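Local coordinates for Ice-binding protein 1 (Shewanella frigidimarina, PDB 6BG8) that adsorbs its bacterium onto ice and inhibits ice-crystal growth, lowering the freezing point below the melting point, here represented by its C-terminal ice-binding domain, at residues I30-G36 against L60-Y66; L122-R126 against T143-D149; T131-L137 against I158-S164; V191-N197 against N209-N215. All blocks are in the same frame, centred on the assembly; numbering follows the deposited sequence. Where two conformers were deposited one is given.

Contact 1. Residues I30-G36 against L60-Y66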
loop_
_atom_site.group_PDB
_atom_site.type_symbol
_atom_site.label_atom_id
_atom_site.label_comp_id
_atom_site.label_asym_id
_atom_site.label_seq_id
_atom_site.Cartn_x
_atom_site.Cartn_y
_atom_site.Cartn_z
ATOM N N ILE A 30 3.128 12.993 2.556
ATOM C CA ILE A 30 3.508 11.609 2.833
ATOM C C ILE A 30 4.508 11.606 3.982
ATOM O O ILE A 30 5.393 12.467 4.043
ATOM C CB ILE A 30 4.087 10.922 1.579
ATOM C CG1 ILE A 30 3.117 11.075 0.402
ATOM C CG2 ILE A 30 4.370 9.441 1.841
ATOM C CD1 ILE A 30 3.746 11.660 -0.822
ATOM N N VAL A 31 4.357 10.644 4.904
ATOM C CA VAL A 31 5.092 10.636 6.167
ATOM C C VAL A 31 5.582 9.227 6.499
ATOM O O VAL A 31 4.858 8.244 6.305
ATOM C CB VAL A 31 4.213 11.168 7.323
ATOM C CG1 VAL A 31 4.983 11.167 8.626
ATOM C CG2 VAL A 31 3.692 12.562 7.015
ATOM N N ASP A 32 6.821 9.140 6.992
ATOM C CA ASP A 32 7.379 7.979 7.697
ATOM C C ASP A 32 7.679 6.796 6.783
ATOM O O ASP A 32 7.875 5.676 7.269
ATOM C CB ASP A 32 6.461 7.512 8.838
ATOM C CG ASP A 32 6.449 8.476 10.019
ATOM O OD1 ASP A 32 7.399 9.275 10.157
ATOM O OD2 ASP A 32 5.495 8.420 10.827
ATOM N N GLY A 33 7.722 7.007 5.471
ATOM C CA GLY A 33 8.097 5.943 4.559
ATOM C C GLY A 33 8.792 6.513 3.342
ATOM O O GLY A 33 8.714 7.710 3.059
ATOM N N ASP A 34 9.455 5.628 2.611
ATOM C CA ASP A 34 10.170 5.972 1.388
ATOM C C ASP A 34 9.260 5.865 0.164
ATOM O O ASP A 34 8.194 5.246 0.197
ATOM C CB ASP A 34 11.378 5.046 1.205
ATOM C CG ASP A 34 12.435 5.251 2.268
ATOM O OD1 ASP A 34 12.591 6.394 2.739
ATOM O OD2 ASP A 34 13.103 4.271 2.640
ATOM N N LEU A 35 9.709 6.467 -0.931
ATOM C CA LEU A 35 9.067 6.347 -2.234
ATOM C C LEU A 35 10.023 5.640 -3.183
ATOM O O LEU A 35 11.233 5.895 -3.163
ATOM C CB LEU A 35 8.702 7.721 -2.804
ATOM C CG LEU A 35 7.296 8.265 -2.530
ATOM C CD1 LEU A 35 6.931 8.191 -1.051
ATOM C CD2 LEU A 35 7.155 9.701 -3.047
ATOM N N GLY A 36 9.485 4.754 -4.014
ATOM C CA GLY A 36 10.330 4.091 -4.983
ATOM C C GLY A 36 9.640 3.813 -6.296
ATOM O O GLY A 36 8.451 3.481 -6.316
ATOM N N LEU A 60 7.227 15.001 1.389
ATOM C CA LEU A 60 7.581 13.737 2.020
ATOM C C LEU A 60 8.432 14.020 3.248
ATOM O O LEU A 60 9.494 14.638 3.143
ATOM C CB LEU A 60 8.335 12.841 1.032
ATOM C CG LEU A 60 8.929 11.538 1.554
ATOM C CD1 LEU A 60 7.810 10.629 2.020
ATOM C CD2 LEU A 60 9.747 10.864 0.446
ATOM N N THR A 61 7.970 13.573 4.411
ATOM C CA THR A 61 8.661 13.752 5.681
ATOM C C THR A 61 9.100 12.394 6.223
ATOM O O THR A 61 8.332 11.433 6.155
ATOM C CB THR A 61 7.738 14.447 6.685
ATOM O OG1 THR A 61 7.323 15.711 6.150
ATOM C CG2 THR A 61 8.445 14.651 8.019
ATOM N N ASN A 62 10.320 12.323 6.764
ATOM C CA ASN A 62 10.880 11.087 7.318
ATOM C C ASN A 62 10.894 9.975 6.266
ATOM O O ASN A 62 10.484 8.838 6.515
ATOM C CB ASN A 62 10.131 10.643 8.579
ATOM C CG ASN A 62 10.891 9.586 9.356
ATOM O OD1 ASN A 62 12.097 9.434 9.174
ATOM N ND2 ASN A 62 10.194 8.843 10.220
ATOM N N GLY A 63 11.364 10.325 5.077
ATOM C CA GLY A 63 11.485 9.369 3.996
ATOM C C GLY A 63 12.204 10.017 2.838
ATOM O O GLY A 63 12.343 11.244 2.783
ATOM N N LEU A 64 12.677 9.173 1.921
ATOM C CA LEU A 64 13.334 9.632 0.706
ATOM C C LEU A 64 12.725 8.916 -0.492
ATOM O O LEU A 64 12.116 7.851 -0.362
ATOM C CB LEU A 64 14.853 9.381 0.748
ATOM C CG LEU A 64 15.630 10.107 1.847
ATOM C CD1 LEU A 64 17.035 9.525 1.974
ATOM C CD2 LEU A 64 15.682 11.599 1.544
ATOM N N SER A 65 12.908 9.506 -1.668
ATOM C CA SER A 65 12.498 8.885 -2.919
ATOM C C SER A 65 13.695 8.269 -3.635
ATOM O O SER A 65 14.836 8.715 -3.486
ATOM C CB SER A 65 11.816 9.897 -3.837
ATOM O OG SER A 65 12.729 10.917 -4.214
ATOM N N TYR A 66 13.419 7.228 -4.420
ATOM C CA TYR A 66 14.447 6.399 -5.029
ATOM C C TYR A 66 14.052 6.025 -6.444
ATOM O O TYR A 66 12.881 5.733 -6.710
ATOM C CB TYR A 66 14.664 5.111 -4.223
ATOM C CG TYR A 66 15.242 5.355 -2.860
ATOM C CD1 TYR A 66 16.594 5.634 -2.697
ATOM C CD2 TYR A 66 14.429 5.318 -1.727
ATOM C CE1 TYR A 66 17.125 5.876 -1.440
ATOM C CE2 TYR A 66 14.952 5.549 -0.471
ATOM C CZ TYR A 66 16.297 5.820 -0.331
ATOM O OH TYR A 66 16.818 6.048 0.922
HETATM O O HOH W 1 5.084 15.178 4.832
HETATM O O HOH W 2 15.286 6.430 3.124
HETATM O O HOH W 3 11.241 6.232 5.921
#

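Contact 2. Residues L122-R126 against T143-D149. With SO4 (sulfate ion), chain C.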
loop_
_atom_site.group_PDB
_atom_site.type_symbol
_atom_site.label_atom_id
_atom_site.label_comp_id
_atom_site.label_asym_id
_atom_site.label_seq_id
_atom_site.Cartn_x
_atom_site.Cartn_y
_atom_site.Cartn_z
ATOM N N LEU A 122 -20.263 -3.406 7.367
ATOM C CA LEU A 122 -19.871 -4.675 7.955
ATOM C C LEU A 122 -18.877 -4.455 9.086
ATOM O O LEU A 122 -18.128 -3.474 9.096
ATOM C CB LEU A 122 -19.239 -5.604 6.917
ATOM C CG LEU A 122 -20.095 -5.996 5.718
ATOM C CD1 LEU A 122 -19.308 -6.961 4.843
ATOM C CD2 LEU A 122 -21.394 -6.623 6.202
ATOM N N THR A 123 -18.889 -5.380 10.044
ATOM C CA THR A 123 -17.826 -5.515 11.033
ATOM C C THR A 123 -17.226 -6.901 10.850
ATOM O O THR A 123 -17.928 -7.905 11.011
ATOM C CB THR A 123 -18.347 -5.318 12.461
ATOM O OG1 THR A 123 -18.883 -3.993 12.600
ATOM C CG2 THR A 123 -17.218 -5.510 13.469
ATOM N N LEU A 124 -15.953 -6.957 10.483
ATOM C CA LEU A 124 -15.266 -8.218 10.215
ATOM C C LEU A 124 -14.167 -8.461 11.238
ATOM O O LEU A 124 -13.485 -7.524 11.667
ATOM C CB LEU A 124 -14.659 -8.234 8.806
ATOM C CG LEU A 124 -15.665 -8.208 7.654
ATOM C CD1 LEU A 124 -14.943 -8.207 6.294
ATOM C CD2 LEU A 124 -16.643 -9.371 7.769
ATOM N N THR A 125 -13.987 -9.726 11.602
ATOM C CA THR A 125 -12.892 -10.125 12.467
ATOM C C THR A 125 -11.699 -10.573 11.620
ATOM O O THR A 125 -11.762 -10.625 10.387
ATOM C CB THR A 125 -13.364 -11.209 13.430
ATOM O OG1 THR A 125 -14.159 -12.160 12.720
ATOM C CG2 THR A 125 -14.240 -10.580 14.492
ATOM N N ARG A 126 -10.596 -10.882 12.292
ATOM C CA ARG A 126 -9.387 -11.238 11.566
ATOM C C ARG A 126 -9.606 -12.504 10.746
ATOM O O ARG A 126 -10.505 -13.310 11.010
ATOM C CB ARG A 126 -8.218 -11.427 12.526
ATOM C CG ARG A 126 -8.265 -12.717 13.291
ATOM C CD ARG A 126 -7.647 -12.510 14.649
ATOM N NE ARG A 126 -7.323 -13.762 15.312
ATOM C CZ ARG A 126 -6.410 -13.876 16.266
ATOM N NH1 ARG A 126 -5.724 -12.808 16.661
ATOM N NH2 ARG A 126 -6.178 -15.063 16.815
ATOM N N THR A 143 -15.747 -1.820 9.501
ATOM C CA THR A 143 -15.100 -1.863 10.807
ATOM C C THR A 143 -14.320 -3.167 10.917
ATOM O O THR A 143 -14.872 -4.246 10.689
ATOM C CB THR A 143 -16.128 -1.741 11.935
ATOM O OG1 THR A 143 -16.826 -0.491 11.804
ATOM C CG2 THR A 143 -15.428 -1.793 13.300
ATOM N N LEU A 144 -13.035 -3.070 11.243
ATOM C CA LEU A 144 -12.191 -4.249 11.406
ATOM C C LEU A 144 -11.917 -4.433 12.892
ATOM O O LEU A 144 -11.375 -3.534 13.546
ATOM C CB LEU A 144 -10.901 -4.121 10.594
ATOM C CG LEU A 144 -11.149 -4.056 9.077
ATOM C CD1 LEU A 144 -9.850 -3.819 8.282
ATOM C CD2 LEU A 144 -11.905 -5.271 8.549
ATOM N N ASP A 145 -12.314 -5.596 13.418
ATOM C CA ASP A 145 -12.399 -5.876 14.847
ATOM C C ASP A 145 -11.307 -6.876 15.197
ATOM O O ASP A 145 -11.413 -8.064 14.861
ATOM C CB ASP A 145 -13.791 -6.418 15.188
ATOM C CG ASP A 145 -13.997 -6.702 16.680
ATOM O OD1 ASP A 145 -13.043 -6.670 17.482
ATOM O OD2 ASP A 145 -15.156 -6.974 17.047
ATOM N N GLY A 146 -10.267 -6.403 15.881
ATOM C CA GLY A 146 -9.192 -7.285 16.289
ATOM C C GLY A 146 -9.481 -8.176 17.475
ATOM O O GLY A 146 -8.600 -8.937 17.880
ATOM N N GLU A 147 -10.680 -8.077 18.056
ATOM C CA GLU A 147 -11.132 -8.928 19.163
ATOM C C GLU A 147 -10.196 -8.858 20.366
ATOM O O GLU A 147 -10.085 -9.811 21.140
ATOM C CB GLU A 147 -11.322 -10.381 18.704
ATOM C CG GLU A 147 -12.457 -10.520 17.697
ATOM C CD GLU A 147 -12.589 -11.918 17.143
ATOM O OE1 GLU A 147 -13.555 -12.617 17.519
ATOM O OE2 GLU A 147 -11.730 -12.313 16.328
ATOM N N GLY A 148 -9.514 -7.728 20.529
ATOM C CA GLY A 148 -8.681 -7.487 21.685
ATOM C C GLY A 148 -7.228 -7.846 21.513
ATOM O O GLY A 148 -6.441 -7.640 22.444
ATOM N N ASP A 149 -6.849 -8.397 20.362
ATOM C CA ASP A 149 -5.481 -8.836 20.116
ATOM C C ASP A 149 -4.829 -7.880 19.131
ATOM O O ASP A 149 -5.219 -7.858 17.953
ATOM C CB ASP A 149 -5.476 -10.262 19.563
ATOM C CG ASP A 149 -4.082 -10.829 19.403
ATOM O OD1 ASP A 149 -3.094 -10.100 19.610
ATOM O OD2 ASP A 149 -3.984 -12.026 19.076
HETATM S S SO4 C . -9.149 -16.786 14.734
HETATM O O1 SO4 C . -7.806 -16.973 15.269
HETATM O O2 SO4 C . -9.530 -17.883 13.853
HETATM O O3 SO4 C . -10.040 -16.563 15.862
HETATM O O4 SO4 C . -9.286 -15.622 13.892
HETATM O O HOH W 4 -19.071 -0.722 10.215
HETATM O O HOH W 5 -10.250 -10.505 15.008
#

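Contact 3. Residues T131-L137 against I158-S164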
loop_
_atom_site.group_PDB
_atom_site.type_symbol
_atom_site.label_atom_id
_atom_site.label_comp_id
_atom_site.label_asym_id
_atom_site.label_seq_id
_atom_site.Cartn_x
_atom_site.Cartn_y
_atom_site.Cartn_z
ATOM N N THR A 131 -12.254 -13.385 -2.758
ATOM C CA THR A 131 -13.271 -13.411 -3.795
ATOM C C THR A 131 -12.568 -13.247 -5.128
ATOM O O THR A 131 -11.512 -12.612 -5.211
ATOM C CB THR A 131 -14.334 -12.317 -3.626
ATOM O OG1 THR A 131 -15.309 -12.419 -4.682
ATOM C CG2 THR A 131 -13.695 -10.948 -3.670
ATOM N N ALA A 132 -13.156 -13.837 -6.164
ATOM C CA ALA A 132 -12.646 -13.695 -7.520
ATOM C C ALA A 132 -13.240 -12.491 -8.248
ATOM O O ALA A 132 -12.753 -12.132 -9.330
ATOM C CB ALA A 132 -12.919 -14.983 -8.310
ATOM N N ALA A 133 -14.248 -11.842 -7.666
ATOM C CA ALA A 133 -14.935 -10.733 -8.307
ATOM C C ALA A 133 -14.301 -9.409 -7.881
ATOM O O ALA A 133 -13.253 -9.383 -7.232
ATOM C CB ALA A 133 -16.423 -10.783 -7.971
ATOM N N ASP A 134 -14.924 -8.294 -8.271
ATOM C CA ASP A 134 -14.558 -6.979 -7.758
ATOM C C ASP A 134 -15.220 -6.746 -6.404
ATOM O O ASP A 134 -16.296 -7.284 -6.113
ATOM C CB ASP A 134 -14.997 -5.854 -8.709
ATOM C CG ASP A 134 -14.599 -6.093 -10.151
ATOM O OD1 ASP A 134 -13.407 -6.330 -10.415
ATOM O OD2 ASP A 134 -15.482 -6.018 -11.031
ATOM N N VAL A 135 -14.589 -5.908 -5.580
ATOM C CA VAL A 135 -15.116 -5.560 -4.264
ATOM C C VAL A 135 -15.279 -4.049 -4.178
ATOM O O VAL A 135 -14.393 -3.293 -4.592
ATOM C CB VAL A 135 -14.212 -6.050 -3.119
ATOM C CG1 VAL A 135 -14.728 -5.512 -1.779
ATOM C CG2 VAL A 135 -14.126 -7.569 -3.110
ATOM N N THR A 136 -16.403 -3.609 -3.629
ATOM C CA THR A 136 -16.606 -2.199 -3.351
ATOM C C THR A 136 -16.781 -1.989 -1.855
ATOM O O THR A 136 -17.263 -2.870 -1.135
ATOM C CB THR A 136 -17.817 -1.641 -4.112
ATOM O OG1 THR A 136 -18.942 -2.512 -3.931
ATOM C CG2 THR A 136 -17.487 -1.536 -5.597
ATOM N N LEU A 137 -16.362 -0.807 -1.401
ATOM C CA LEU A 137 -16.538 -0.359 -0.022
ATOM C C LEU A 137 -17.167 1.024 -0.136
ATOM O O LEU A 137 -16.451 2.023 -0.215
ATOM C CB LEU A 137 -15.207 -0.346 0.725
ATOM C CG LEU A 137 -15.091 0.360 2.079
ATOM C CD1 LEU A 137 -16.293 0.085 2.979
ATOM C CD2 LEU A 137 -13.800 -0.079 2.751
ATOM N N ILE A 158 -8.287 -10.412 -3.698
ATOM C CA ILE A 158 -9.390 -10.044 -4.578
ATOM C C ILE A 158 -8.975 -10.251 -6.023
ATOM O O ILE A 158 -7.947 -9.719 -6.460
ATOM C CB ILE A 158 -9.814 -8.580 -4.338
ATOM C CG1 ILE A 158 -10.404 -8.446 -2.925
ATOM C CG2 ILE A 158 -10.778 -8.101 -5.431
ATOM C CD1 ILE A 158 -10.581 -6.989 -2.436
ATOM N N GLY A 159 -9.782 -11.015 -6.766
ATOM C CA GLY A 159 -9.462 -11.337 -8.145
ATOM C C GLY A 159 -9.771 -10.248 -9.142
ATOM O O GLY A 159 -9.281 -10.298 -10.273
ATOM N N GLY A 160 -10.569 -9.264 -8.749
ATOM C CA GLY A 160 -10.814 -8.112 -9.591
ATOM C C GLY A 160 -10.235 -6.841 -8.999
ATOM O O GLY A 160 -9.097 -6.827 -8.511
ATOM N N ASN A 161 -11.014 -5.767 -9.040
ATOM C CA ASN A 161 -10.630 -4.488 -8.467
ATOM C C ASN A 161 -11.140 -4.350 -7.033
ATOM O O ASN A 161 -12.001 -5.104 -6.576
ATOM C CB ASN A 161 -11.189 -3.337 -9.309
ATOM C CG ASN A 161 -10.802 -3.428 -10.769
ATOM O OD1 ASN A 161 -9.666 -3.759 -11.110
ATOM N ND2 ASN A 161 -11.752 -3.112 -11.649
ATOM N N LEU A 162 -10.603 -3.350 -6.326
ATOM C CA LEU A 162 -11.123 -2.888 -5.041
ATOM C C LEU A 162 -11.346 -1.389 -5.148
ATOM O O LEU A 162 -10.420 -0.655 -5.503
ATOM C CB LEU A 162 -10.159 -3.181 -3.880
ATOM C CG LEU A 162 -10.464 -2.472 -2.542
ATOM C CD1 LEU A 162 -11.807 -2.910 -1.964
ATOM C CD2 LEU A 162 -9.366 -2.653 -1.511
ATOM N N THR A 163 -12.565 -0.939 -4.846
ATOM C CA THR A 163 -12.927 0.472 -4.960
ATOM C C THR A 163 -13.719 0.909 -3.736
ATOM O O THR A 163 -14.790 0.367 -3.468
ATOM C CB THR A 163 -13.755 0.726 -6.222
ATOM O OG1 THR A 163 -13.057 0.232 -7.366
ATOM C CG2 THR A 163 -14.014 2.224 -6.401
ATOM N N SER A 164 -13.215 1.902 -3.007
ATOM C CA SER A 164 -14.010 2.539 -1.969
ATOM C C SER A 164 -14.520 3.870 -2.502
ATOM O O SER A 164 -13.922 4.463 -3.402
ATOM C CB SER A 164 -13.217 2.738 -0.674
ATOM O OG SER A 164 -12.100 3.591 -0.859
HETATM O O HOH W 6 -13.985 -2.389 -7.471
#

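Contact 4. Residues V191-N197 against N209-N215. With PO4 (phosphate ion), chain H.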
loop_
_atom_site.group_PDB
_atom_site.type_symbol
_atom_site.label_atom_id
_atom_site.label_comp_id
_atom_site.label_asym_id
_atom_site.label_seq_id
_atom_site.Cartn_x
_atom_site.Cartn_y
_atom_site.Cartn_z
ATOM N N VAL A 191 -8.670 1.409 -5.916
ATOM C CA VAL A 191 -9.091 2.804 -6.031
ATOM C C VAL A 191 -9.679 3.214 -4.690
ATOM O O VAL A 191 -10.607 2.566 -4.191
ATOM C CB VAL A 191 -10.108 2.994 -7.167
ATOM C CG1 VAL A 191 -10.547 4.435 -7.253
ATOM C CG2 VAL A 191 -9.522 2.525 -8.493
ATOM N N ILE A 192 -9.139 4.277 -4.100
ATOM C CA ILE A 192 -9.536 4.741 -2.774
ATOM C C ILE A 192 -10.323 6.038 -2.925
ATOM O O ILE A 192 -9.842 6.984 -3.557
ATOM C CB ILE A 192 -8.295 4.909 -1.880
ATOM C CG1 ILE A 192 -7.666 3.525 -1.657
ATOM C CG2 ILE A 192 -8.651 5.565 -0.557
ATOM C CD1 ILE A 192 -6.275 3.546 -1.037
ATOM N N GLY A 193 -11.539 6.077 -2.360
ATOM C CA GLY A 193 -12.476 7.139 -2.692
ATOM C C GLY A 193 -12.144 8.477 -2.054
ATOM O O GLY A 193 -11.441 8.563 -1.051
ATOM N N THR A 194 -12.672 9.544 -2.672
ATOM C CA THR A 194 -12.415 10.903 -2.205
ATOM C C THR A 194 -12.742 11.042 -0.725
ATOM O O THR A 194 -13.770 10.554 -0.251
ATOM C CB THR A 194 -13.238 11.933 -2.988
ATOM O OG1 THR A 194 -14.636 11.717 -2.757
ATOM C CG2 THR A 194 -12.946 11.876 -4.485
ATOM N N ASN A 195 -11.842 11.704 0.003
ATOM C CA ASN A 195 -12.082 12.115 1.382
ATOM C C ASN A 195 -12.441 10.953 2.298
ATOM O O ASN A 195 -13.139 11.142 3.299
ATOM C CB ASN A 195 -13.171 13.190 1.435
ATOM C CG ASN A 195 -12.824 14.377 0.589
ATOM O OD1 ASN A 195 -11.795 15.019 0.799
ATOM N ND2 ASN A 195 -13.655 14.659 -0.394
ATOM N N THR A 196 -11.970 9.750 1.984
ATOM C CA THR A 196 -12.154 8.611 2.874
ATOM C C THR A 196 -10.933 8.416 3.767
ATOM O O THR A 196 -9.858 8.971 3.532
ATOM C CB THR A 196 -12.421 7.313 2.093
ATOM O OG1 THR A 196 -11.294 7.003 1.263
ATOM C CG2 THR A 196 -13.680 7.421 1.241
ATOM N N ASN A 197 -11.122 7.606 4.804
ATOM C CA ASN A 197 -10.050 7.171 5.695
ATOM C C ASN A 197 -9.805 5.694 5.427
ATOM O O ASN A 197 -10.699 4.873 5.655
ATOM C CB ASN A 197 -10.416 7.379 7.165
ATOM C CG ASN A 197 -10.647 8.835 7.517
ATOM O OD1 ASN A 197 -9.906 9.716 7.085
ATOM N ND2 ASN A 197 -11.669 9.091 8.332
ATOM N N ASN A 209 -5.001 4.052 -7.336
ATOM C CA ASN A 209 -5.450 5.421 -7.577
ATOM C C ASN A 209 -6.126 5.914 -6.307
ATOM O O ASN A 209 -7.217 5.449 -5.966
ATOM C CB ASN A 209 -6.408 5.496 -8.768
ATOM C CG ASN A 209 -5.855 4.812 -10.025
ATOM O OD1 ASN A 209 -6.597 4.148 -10.754
ATOM N ND2 ASN A 209 -4.564 4.984 -10.286
ATOM N N VAL A 210 -5.484 6.850 -5.610
ATOM C CA VAL A 210 -6.038 7.445 -4.397
ATOM C C VAL A 210 -6.698 8.760 -4.786
ATOM O O VAL A 210 -6.045 9.648 -5.347
ATOM C CB VAL A 210 -4.955 7.660 -3.327
ATOM C CG1 VAL A 210 -5.602 7.983 -1.976
ATOM C CG2 VAL A 210 -4.043 6.428 -3.235
ATOM N N ARG A 211 -7.991 8.885 -4.505
ATOM C CA ARG A 211 -8.757 10.002 -5.030
ATOM C C ARG A 211 -8.743 11.168 -4.042
ATOM O O ARG A 211 -8.312 11.039 -2.894
ATOM C CB ARG A 211 -10.177 9.537 -5.382
ATOM C CG ARG A 211 -10.158 8.589 -6.592
ATOM C CD ARG A 211 -11.429 7.807 -6.790
ATOM N NE ARG A 211 -12.608 8.643 -6.992
ATOM C CZ ARG A 211 -12.940 9.203 -8.151
ATOM N NH1 ARG A 211 -12.167 9.042 -9.221
ATOM N NH2 ARG A 211 -14.040 9.935 -8.235
ATOM N N THR A 212 -9.190 12.327 -4.530
ATOM C CA THR A 212 -9.042 13.626 -3.879
ATOM C C THR A 212 -9.265 13.570 -2.370
ATOM O O THR A 212 -10.354 13.240 -1.907
ATOM C CB THR A 212 -10.041 14.603 -4.512
ATOM O OG1 THR A 212 -10.073 14.401 -5.933
ATOM C CG2 THR A 212 -9.634 16.028 -4.227
ATOM N N GLY A 213 -8.235 13.921 -1.597
ATOM C CA GLY A 213 -8.402 14.165 -0.177
ATOM C C GLY A 213 -8.437 12.945 0.721
ATOM O O GLY A 213 -8.522 13.110 1.943
ATOM N N ALA A 214 -8.358 11.735 0.176
ATOM C CA ALA A 214 -8.357 10.553 1.029
ATOM C C ALA A 214 -7.126 10.526 1.931
ATOM O O ALA A 214 -6.059 11.049 1.586
ATOM C CB ALA A 214 -8.414 9.277 0.182
ATOM N N ASN A 215 -7.306 9.923 3.108
ATOM C CA ASN A 215 -6.257 9.722 4.100
ATOM C C ASN A 215 -5.896 8.242 4.133
ATOM O O ASN A 215 -6.770 7.400 4.354
ATOM C CB ASN A 215 -6.737 10.180 5.481
ATOM C CG ASN A 215 -5.631 10.206 6.511
ATOM O OD1 ASN A 215 -5.067 9.171 6.865
ATOM N ND2 ASN A 215 -5.312 11.401 7.003
HETATM P P PO4 H . -15.858 9.001 -4.891
HETATM O O1 PO4 H . -16.782 7.810 -4.855
HETATM O O2 PO4 H . -16.103 9.799 -6.156
HETATM O O3 PO4 H . -14.408 8.550 -4.923
HETATM O O4 PO4 H . -16.133 9.855 -3.673
HETATM O O HOH W 7 -10.904 14.992 3.520
#

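Contact 1. Residues I30-G36 against L60-Y66
Asp34 and Tyr66 meet at a corner of the beta-solenoid of the ice-binding fold, where the coil carrying residues 30-36 is stacked in parallel on the one carrying 60-66. The Asp34 side chain leaves the backbone with CG beside its own N (chi1 -66°), and this brings its end onto the neighbouring coil. Its CB lies 3.3 Å from Leu64 O and in the plane of the Tyr66 ring, at the edge. CG continues along that edge, 3.7 Å from Tyr66 CE2, with carboxylate and ring planes 82° apart. At the tip the two oxygens divide the work. OD1 accepts Leu64 N at 2.9 Å, met on its anti side and 24° out of the carboxylate plane, and it also receives a water that reaches Tyr66 OH. OD2 makes a salt bridge to Arg13. A side chain thus takes the place of a backbone carbonyl at the turn, and strand pairing resumes with Leu35 N bonded to Leu64 O, followed by a weak bond from Tyr66 N to Leu35 O. At the other end of the turn, Asn62 ND2 donates to Asp32 OD1 over 2.8 Å, coming from above the carboxylate plane. Inside the corner Leu60 CD1 packs 3.6 Å from Ile30 CG2 and also touches Leu35 CD1. That same methyl lies against Gly33 O, a buried oxygen without a hydrogen-bond partner, which faces the CA-H of Gly63 with 3.4 Å between Gly33 O and Gly63 CA.

Contact 2. Residues L122-R126 against T143-D149
A water fills the gap where Arg126 N and Asp145 O, 3.9 Å apart, would otherwise continue the strand pairing. It accepts from Arg126 N and donates to Asp145 O and to Glu147 OE2, so one molecule bridges two parallel coils of the beta-solenoid where the direct backbone bond is missing. Before this point the strands are regularly bonded, with Thr143 N on Leu122 O, Leu124 N on Thr143 O and Asp145 N on Leu124 O. Thr123 and Thr143 lie side by side on one face, Thr123 OG1 being 3.6 Å from Thr143 CB. On the other face Leu124 CB touches Leu144 CD2 at 4.1 Å, next to Phe156. Beyond Asp145 the second coil folds into an Asx turn, in which Asp145 OD1 accepts Glu147 N at 2.8 Å, and then into a type I' turn from Gly146 to Asp149. Glu147 extends back across the gap, and its CD comes within 3.4 Å of Thr125 CG2; chi1 of 43° puts this methyl, rather than OG1, against the carboxylate. In the conformer of Arg126 described here, one of two, the guanidinium is held at its edge on two sides. A sulfate, probably from the crystallisation liquor, receives NE and NH2. Asp149, whose OD1 accepts Asp151 N, offers its other oxygen to the arginine: Arg126 NH1 makes a salt bridge to Asp149 OD2 at 3.1 Å, reaching it from above the carboxylate plane.

Contact 3. Residues T131-L137 against I158-S164
Asp134 OD1 accepts Asn161 N at a turn shared by two parallel coils of the beta-solenoid, 131-137 and 158-164. A side chain here replaces a carbonyl as acceptor, at 2.8 Å between Asp134 OD1 and Asn161 N, met on the anti side and 17° out of the carboxylate plane. Ahead of the turn Thr131 O accepts Gly159 N at 2.8 Å. Within it Ala133 O takes a weak bond from Gly160 N, while Ala133 N is satisfied inside its own segment by Thr131 OG1 in an ST turn. Asn161 O then takes Val135 N, and the regular pattern runs on through Thr163 N to Val135 O and Leu137 N to Thr163 O. Val135 O has a second donor, a water that also reaches Thr163 OG1. Three polar tips are bonded outside the two segments: Thr136 OG1 to Glu118, Asn161 OD1 to Lys189 N and Ser164 OG to Gly193 N. On the inner face the Val135 and Ile158 side chains cross at about a right angle. Ile158 CD1 rests 3.7 Å from Val135 CG2, and the other valine methyl, CG1, lies 3.9 Å from Leu162 CD1.

Contact 4. Residues V191-N197 against N209-N215
Thr212 to Asn215, which match by similarity the T-A/G-X-T/N ice-binding motif, lie at a turn and the start of the strand after it, against Thr194 to Asn197 of the preceding coil. At the turn, Thr212 O accepts Asn195 N at 2.9 Å and lies 3.3 Å from Thr194 CB. The hydroxyl of Thr212, the residue probably engaged with ice, is hydrogen-bonded to Asp230. Both coils turn in the same way, each through a type II beta turn, Gly193 to Thr196 and Arg211 to Ala214. The same bend is thus repeated at one corner of the beta-solenoid in these two neighbouring coils, and strands run into and out of it, with Ile192 N bonded to Asn209 O before the turns and Asn215 N to Thr196 O after them. Inside, Ala214 CB sits 3.8 Å from Ile192 CG2 and also meets Gly193 O. That oxygen is taken by Thr196 OG1, with a weak bond from Thr196 N beside it. Outside, a phosphate ion, probably from the crystallisation liquor, joins the two coils. Arg211 runs past Val191, its CD 3.5 Å from Val191 CG1, and bends at chi3 (60°) to bring the guanidinium edge to the anion. Arg211 NE donates to phosphate O3 at 2.7 Å and NH2 to O2. Thr194 N shares O3, which thus receives donors from both coils. Thr194 OG1, lying between the backbone N and the carbonyl carbon (chi1 64°), donates to phosphate O4 over 2.6 Å.

Overall arrangement
All four contacts join neighbouring coils of one solenoid. Contacts 3 and 4 are continuous: strands 162-164 and 190-192 are neighbours in the same sheet, with Leu162 O 2.7 Å from Val191 N, and the contact centres are about 16 Å apart. The segments of contacts 2 and 3 alternate along the chain (122-126, 131-137, 143-149, 158-164); their nearest atoms are about 7 Å apart. Contact 1 lies on the other side of the chain's centre from contacts 2 and 3, with centres about 30 and 28 Å away. The probable ice-binding residue Thr212 belongs to contact 4, its side chain about 12 Å from that of Ser164 in contact 3.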